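Local atomic coordinates of necrotic enteritis toxin B (Clostridium perfringens, PDB entry 4I0N), a protein that forms pores in membranes as a secreted toxin of the alpha-hemolysin fold, and is probably a factor in necrotic enteritis. Residues M79-T84 with N190-K195; I170-T175 with T214-G219. All blocks are in the same frame, centred on the assembly; numbering follows the deposited sequence.

How the contacts relate
From the N terminus, the chain first reaches residues 79-84 on the long strand 76-92, then residues 170-175, which run off the end of strand 165-172, then the loop residues 190-195, and last the short helix 214-217 with Gly218 and Gly219. Contact 1 closes a loop of 105 intervening residues, about half of them in strands; contact 2 closes one of 38 that holds no regular strand or helix. The two loops cross, since their segments alternate. Strands 76-92 and 165-172 are antiparallel neighbours, and Glu83 OE2 meets Lys171 NZ in a salt bridge of 2.7 Å. Together the two contacts tie the sheet of these strands to the long excursion 173-213 and the helix ending it.

Contact 1: residues M79-T84 with N190-K195; sequences MKWPET and NQLFMK
The ring of Phe193 is the bump of this contact, and Trp81 and Met79 make the hollow that takes it. Phe193 CE2 drives into one face of the indole, 3.5 Å from Trp81 CE2 and over the middle of the ring system. The pair is a T-shaped (edge-to-face) stack, with the planes at 77° and the Phe193 ring centroid 4.8 Å from that of the five-membered ring. Met79 supplies the adjoining wall. Its chain runs extended from a CG anti to the backbone N (chi1 173°), which carries CE over a face of Phe193, 3.7 Å from the ring centroid, in a CH-pi contact; SD lies oblique to the same ring as a Met-aromatic contact. Leu192 fills in beside Phe193, CD2 resting 3.6 Å from Trp81 CZ2, while its CG sits against the face of Phe193 opposite Met79 CE. An Asx turn, Asn190 OD1 accepting from Leu192 N, shapes the loop behind. The indole has its polar partner elsewhere, NE1 being hydrogen-bonded to Asn263 OD1. Between these two segments, then, shape and apolar contact bind, while polar ties of the loop, such as Asn190 O to Tyr250 OH, lie outside.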
loop_
_atom_site.group_PDB
_atom_site.type_symbol
_atom_site.label_atom_id
_atom_site.label_comp_id
_atom_site.label_asym_id
_atom_site.label_seq_id
_atom_site.Cartn_x
_atom_site.Cartn_y
_atom_site.Cartn_z
ATOM N N MET A 79 -13.500 -5.814 18.600
ATOM C CA MET A 79 -13.195 -4.869 17.535
ATOM C C MET A 79 -12.222 -5.519 16.567
ATOM O O MET A 79 -11.080 -5.818 16.937
ATOM C CB MET A 79 -12.580 -3.598 18.134
ATOM C CG MET A 79 -12.054 -2.598 17.071
ATOM S SD MET A 79 -11.394 -1.146 17.917
ATOM C CE MET A 79 -10.282 -0.471 16.686
ATOM N N LYS A 80 -12.680 -5.761 15.336
ATOM C CA LYS A 80 -11.796 -6.215 14.281
ATOM C C LYS A 80 -11.168 -4.996 13.608
ATOM O O LYS A 80 -11.882 -4.060 13.228
ATOM C CB LYS A 80 -12.565 -7.061 13.255
ATOM C CG LYS A 80 -11.636 -7.659 12.198
ATOM C CD LYS A 80 -12.373 -8.504 11.191
ATOM C CE LYS A 80 -13.227 -7.671 10.219
ATOM N NZ LYS A 80 -12.393 -6.885 9.247
ATOM N N TRP A 81 -9.851 -5.021 13.401
ATOM C CA TRP A 81 -9.141 -3.834 12.923
ATOM C C TRP A 81 -7.942 -4.275 12.072
ATOM O O TRP A 81 -7.488 -5.412 12.213
ATOM C CB TRP A 81 -8.717 -2.955 14.118
ATOM C CG TRP A 81 -7.736 -3.614 15.039
ATOM C CD1 TRP A 81 -7.996 -4.568 15.989
ATOM C CD2 TRP A 81 -6.330 -3.390 15.065
ATOM N NE1 TRP A 81 -6.823 -4.933 16.626
ATOM C CE2 TRP A 81 -5.784 -4.243 16.057
ATOM C CE3 TRP A 81 -5.468 -2.554 14.331
ATOM C CZ2 TRP A 81 -4.413 -4.280 16.352
ATOM C CZ3 TRP A 81 -4.107 -2.573 14.626
ATOM C CH2 TRP A 81 -3.592 -3.436 15.640
ATOM N N PRO A 82 -7.478 -3.406 11.149
ATOM C CA PRO A 82 -6.394 -3.808 10.250
ATOM C C PRO A 82 -5.021 -3.558 10.866
ATOM O O PRO A 82 -4.659 -2.407 11.167
ATOM C CB PRO A 82 -6.621 -2.919 9.024
ATOM C CG PRO A 82 -7.178 -1.665 9.591
ATOM C CD PRO A 82 -8.090 -2.130 10.736
ATOM N N GLU A 83 -4.274 -4.637 11.077
ATOM C CA GLU A 83 -2.974 -4.514 11.713
ATOM C C GLU A 83 -1.879 -4.314 10.674
ATOM O O GLU A 83 -0.893 -3.625 10.954
ATOM C CB GLU A 83 -2.699 -5.708 12.642
ATOM C CG GLU A 83 -1.409 -5.567 13.492
ATOM C CD GLU A 83 -0.148 -5.994 12.753
ATOM O OE1 GLU A 83 -0.254 -6.679 11.703
ATOM O OE2 GLU A 83 0.959 -5.632 13.224
ATOM N N THR A 84 -2.049 -4.907 9.486
ATOM C CA THR A 84 -1.081 -4.754 8.380
ATOM C C THR A 84 -1.800 -4.664 7.037
ATOM O O THR A 84 -2.654 -5.512 6.716
ATOM C CB THR A 84 -0.008 -5.920 8.315
ATOM O OG1 THR A 84 0.820 -5.895 9.494
ATOM C CG2 THR A 84 0.902 -5.750 7.071
ATOM N N ASN A 190 -4.205 -5.860 27.618
ATOM C CA ASN A 190 -3.804 -4.915 26.590
ATOM C C ASN A 190 -4.869 -3.825 26.467
ATOM O O ASN A 190 -6.016 -4.110 26.151
ATOM C CB ASN A 190 -3.622 -5.616 25.232
ATOM C CG ASN A 190 -2.946 -4.720 24.215
ATOM O OD1 ASN A 190 -3.011 -3.485 24.322
ATOM N ND2 ASN A 190 -2.247 -5.322 23.250
ATOM N N GLN A 191 -4.481 -2.583 26.732
ATOM C CA GLN A 191 -5.433 -1.471 26.725
ATOM C C GLN A 191 -5.566 -0.788 25.361
ATOM O O GLN A 191 -6.210 0.257 25.252
ATOM C CB GLN A 191 -5.038 -0.464 27.821
ATOM C CG GLN A 191 -5.278 -1.008 29.224
ATOM C CD GLN A 191 -4.533 -0.227 30.262
ATOM O OE1 GLN A 191 -5.094 0.681 30.894
ATOM N NE2 GLN A 191 -3.255 -0.541 30.432
ATOM N N LEU A 192 -4.951 -1.380 24.336
ATOM C CA LEU A 192 -4.906 -0.845 22.959
ATOM C C LEU A 192 -6.047 0.103 22.547
ATOM O O LEU A 192 -5.801 1.282 22.273
ATOM C CB LEU A 192 -4.780 -2.011 21.966
ATOM C CG LEU A 192 -4.352 -1.765 20.521
ATOM C CD1 LEU A 192 -3.034 -1.041 20.463
ATOM C CD2 LEU A 192 -4.273 -3.109 19.790
ATOM N N PHE A 193 -7.282 -0.398 22.485
ATOM C CA PHE A 193 -8.409 0.452 22.076
ATOM C C PHE A 193 -9.496 0.500 23.128
ATOM O O PHE A 193 -10.668 0.695 22.813
ATOM C CB PHE A 193 -9.009 0.004 20.727
ATOM C CG PHE A 193 -7.989 -0.149 19.615
ATOM C CD1 PHE A 193 -7.283 0.953 19.136
ATOM C CD2 PHE A 193 -7.778 -1.398 19.023
ATOM C CE1 PHE A 193 -6.364 0.814 18.096
ATOM C CE2 PHE A 193 -6.855 -1.552 17.993
ATOM C CZ PHE A 193 -6.144 -0.438 17.528
ATOM N N MET A 194 -9.091 0.357 24.382
ATOM C CA MET A 194 -10.024 0.379 25.517
ATOM C C MET A 194 -10.398 1.814 25.884
ATOM O O MET A 194 -9.531 2.610 26.277
ATOM C CB MET A 194 -9.385 -0.351 26.704
ATOM C CG MET A 194 -10.280 -0.455 27.953
ATOM S SD MET A 194 -9.395 -1.057 29.410
ATOM C CE MET A 194 -9.129 -2.785 28.969
ATOM N N LYS A 195 -11.675 2.154 25.748
ATOM C CA LYS A 195 -12.144 3.524 26.041
ATOM C C LYS A 195 -12.126 3.823 27.543
ATOM O O LYS A 195 -11.641 4.884 27.968
ATOM C CB LYS A 195 -13.536 3.744 25.437
ATOM C CG LYS A 195 -14.084 5.162 25.504
ATOM C CD LYS A 195 -15.380 5.228 24.705
ATOM C CE LYS A 195 -16.013 6.609 24.763
ATOM N NZ LYS A 195 -17.122 6.723 23.762
#

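Contact 2: residues I170-T175 with T214-G219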
loop_
_atom_site.group_PDB
_atom_site.type_symbol
_atom_site.label_atom_id
_atom_site.label_comp_id
_atom_site.label_asym_id
_atom_site.label_seq_id
_atom_site.Cartn_x
_atom_site.Cartn_y
_atom_site.Cartn_z
ATOM N N ILE A 170 2.556 -2.037 5.331
ATOM C CA ILE A 170 2.230 -0.841 6.091
ATOM C C ILE A 170 1.638 -1.388 7.384
ATOM O O ILE A 170 0.497 -1.888 7.417
ATOM C CB ILE A 170 1.304 0.125 5.315
ATOM C CG1 ILE A 170 2.073 0.764 4.144
ATOM C CG2 ILE A 170 0.732 1.221 6.251
ATOM C CD1 ILE A 170 2.229 -0.136 2.939
ATOM N N LYS A 171 2.451 -1.328 8.438
ATOM C CA LYS A 171 2.202 -2.118 9.636
ATOM C C LYS A 171 1.984 -1.209 10.837
ATOM O O LYS A 171 2.675 -0.221 11.022
ATOM C CB LYS A 171 3.391 -3.061 9.914
ATOM C CG LYS A 171 3.180 -4.010 11.086
ATOM C CD LYS A 171 4.407 -4.975 11.196
ATOM C CE LYS A 171 4.312 -5.910 12.420
ATOM N NZ LYS A 171 3.170 -6.899 12.345
ATOM N N PHE A 172 1.035 -1.585 11.674
ATOM C CA PHE A 172 0.686 -0.786 12.826
ATOM C C PHE A 172 1.881 -0.711 13.774
ATOM O O PHE A 172 2.602 -1.715 13.983
ATOM C CB PHE A 172 -0.507 -1.433 13.534
ATOM C CG PHE A 172 -0.939 -0.688 14.765
ATOM C CD1 PHE A 172 -1.639 0.507 14.653
ATOM C CD2 PHE A 172 -0.641 -1.198 16.038
ATOM C CE1 PHE A 172 -2.039 1.208 15.807
ATOM C CE2 PHE A 172 -1.028 -0.513 17.183
ATOM C CZ PHE A 172 -1.738 0.695 17.061
ATOM N N VAL A 173 2.088 0.468 14.345
ATOM C CA VAL A 173 3.167 0.683 15.298
ATOM C C VAL A 173 2.593 0.794 16.710
ATOM O O VAL A 173 2.817 -0.087 17.536
ATOM C CB VAL A 173 3.994 1.967 14.965
ATOM C CG1 VAL A 173 5.038 2.223 16.048
ATOM C CG2 VAL A 173 4.691 1.819 13.591
ATOM N N GLU A 174 1.868 1.882 16.991
ATOM C CA GLU A 174 1.315 2.141 18.335
ATOM C C GLU A 174 0.267 3.239 18.245
ATOM O O GLU A 174 0.293 4.067 17.320
ATOM C CB GLU A 174 2.427 2.582 19.331
ATOM C CG GLU A 174 3.081 3.920 18.963
ATOM C CD GLU A 174 4.108 4.418 19.970
ATOM O OE1 GLU A 174 4.381 3.717 20.966
ATOM O OE2 GLU A 174 4.641 5.532 19.754
ATOM N N THR A 175 -0.641 3.277 19.216
ATOM C CA THR A 175 -1.570 4.405 19.293
ATOM C C THR A 175 -0.838 5.632 19.851
ATOM O O THR A 175 0.288 5.532 20.340
ATOM C CB THR A 175 -2.780 4.067 20.161
ATOM O OG1 THR A 175 -2.357 3.942 21.514
ATOM C CG2 THR A 175 -3.442 2.761 19.707
ATOM N N THR A 214 -6.762 7.235 10.824
ATOM C CA THR A 214 -7.614 7.072 9.637
ATOM C C THR A 214 -7.391 5.732 8.918
ATOM O O THR A 214 -8.286 5.245 8.245
ATOM C CB THR A 214 -7.453 8.238 8.632
ATOM O OG1 THR A 214 -6.092 8.311 8.186
ATOM C CG2 THR A 214 -7.837 9.530 9.275
ATOM N N LEU A 215 -6.211 5.121 9.078
ATOM C CA LEU A 215 -5.956 3.784 8.509
ATOM C C LEU A 215 -6.771 2.689 9.214
ATOM O O LEU A 215 -6.996 1.603 8.668
ATOM C CB LEU A 215 -4.455 3.448 8.563
ATOM C CG LEU A 215 -3.652 3.883 7.329
ATOM C CD1 LEU A 215 -3.622 5.418 7.112
ATOM C CD2 LEU A 215 -2.200 3.342 7.454
ATOM N N ILE A 216 -7.233 2.995 10.415
ATOM C CA ILE A 216 -8.114 2.062 11.149
ATOM C C ILE A 216 -9.595 2.424 10.959
ATOM O O ILE A 216 -10.442 1.553 10.698
ATOM C CB ILE A 216 -7.706 1.976 12.634
ATOM C CG1 ILE A 216 -6.324 1.307 12.719
ATOM C CG2 ILE A 216 -8.743 1.191 13.467
ATOM C CD1 ILE A 216 -5.643 1.431 14.092
ATOM N N SER A 217 -9.921 3.699 11.092
ATOM C CA SER A 217 -11.322 4.109 10.957
ATOM C C SER A 217 -11.814 4.045 9.510
ATOM O O SER A 217 -12.978 3.750 9.262
ATOM C CB SER A 217 -11.520 5.507 11.530
ATOM O OG SER A 217 -10.747 6.441 10.794
ATOM N N GLY A 218 -10.932 4.280 8.550
ATOM C CA GLY A 218 -11.352 4.389 7.155
ATOM C C GLY A 218 -10.687 3.386 6.227
ATOM O O GLY A 218 -11.363 2.615 5.556
ATOM N N GLY A 219 -9.362 3.416 6.179
ATOM C CA GLY A 219 -8.619 2.557 5.249
ATOM C C GLY A 219 -7.329 3.220 4.818
ATOM O O GLY A 219 -6.981 4.320 5.301
#
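Two pairs of apolar side chains join the end of strand 165-172 to the short helix 214-217: Ile170 with Leu215, and Phe172 with Ile216. In the first, methyl meets methyl, Ile170 CG2 standing 3.8 Å from Leu215 CD2, and the two side chains cross at about a right angle. The branch of Ile170 decides which methyl does the touching: CG2 lies opposite the backbone N and reaches the leucine, whereas CG1 and CD1 lead away from the helix. In the second pair the Ile216 side chain ends in CD1, which comes to 4.0 Å from Phe172 CE1 and approaches the ring obliquely. The side chain of Phe172 leaves the backbone across the direction of the helix, and its ring then brings the CD1-CE1 side nearer.

A second shell surrounds these pairs and probably fixes their positions. The Phe172 ring makes edge-to-face stacks with both Trp81 and Phe154, and Ile216 also packs on Met79 and Trp81. Phe154 and Phe220 touch both Ile170 and Leu215, lining the first pair, one from the adjoining strand 154-162 and the other from strand 219-231 of the six-stranded sheet. On the helix, Thr214 O accepts from Gly218 N at 2.8 Å and from Gly219 N at 3.0 Å, closing the single turn before strand 219-231. Outward again, Leu215 O is hydrogen-bonded to Tyr85 OH and Ile216 O to Ser66 OG, tying the helix backbone to strand 76-92 and to the residue just after strand 53-65.

The contact is plain hydrophobic packing, in which a one-turn helix lays two successive side chains against alternate residues near the end of a strand. It lies where the sheet containing strands 76-92 and 165-172 meets strand 219-231, within the largely beta architecture of the leukocidin/hemolysin family.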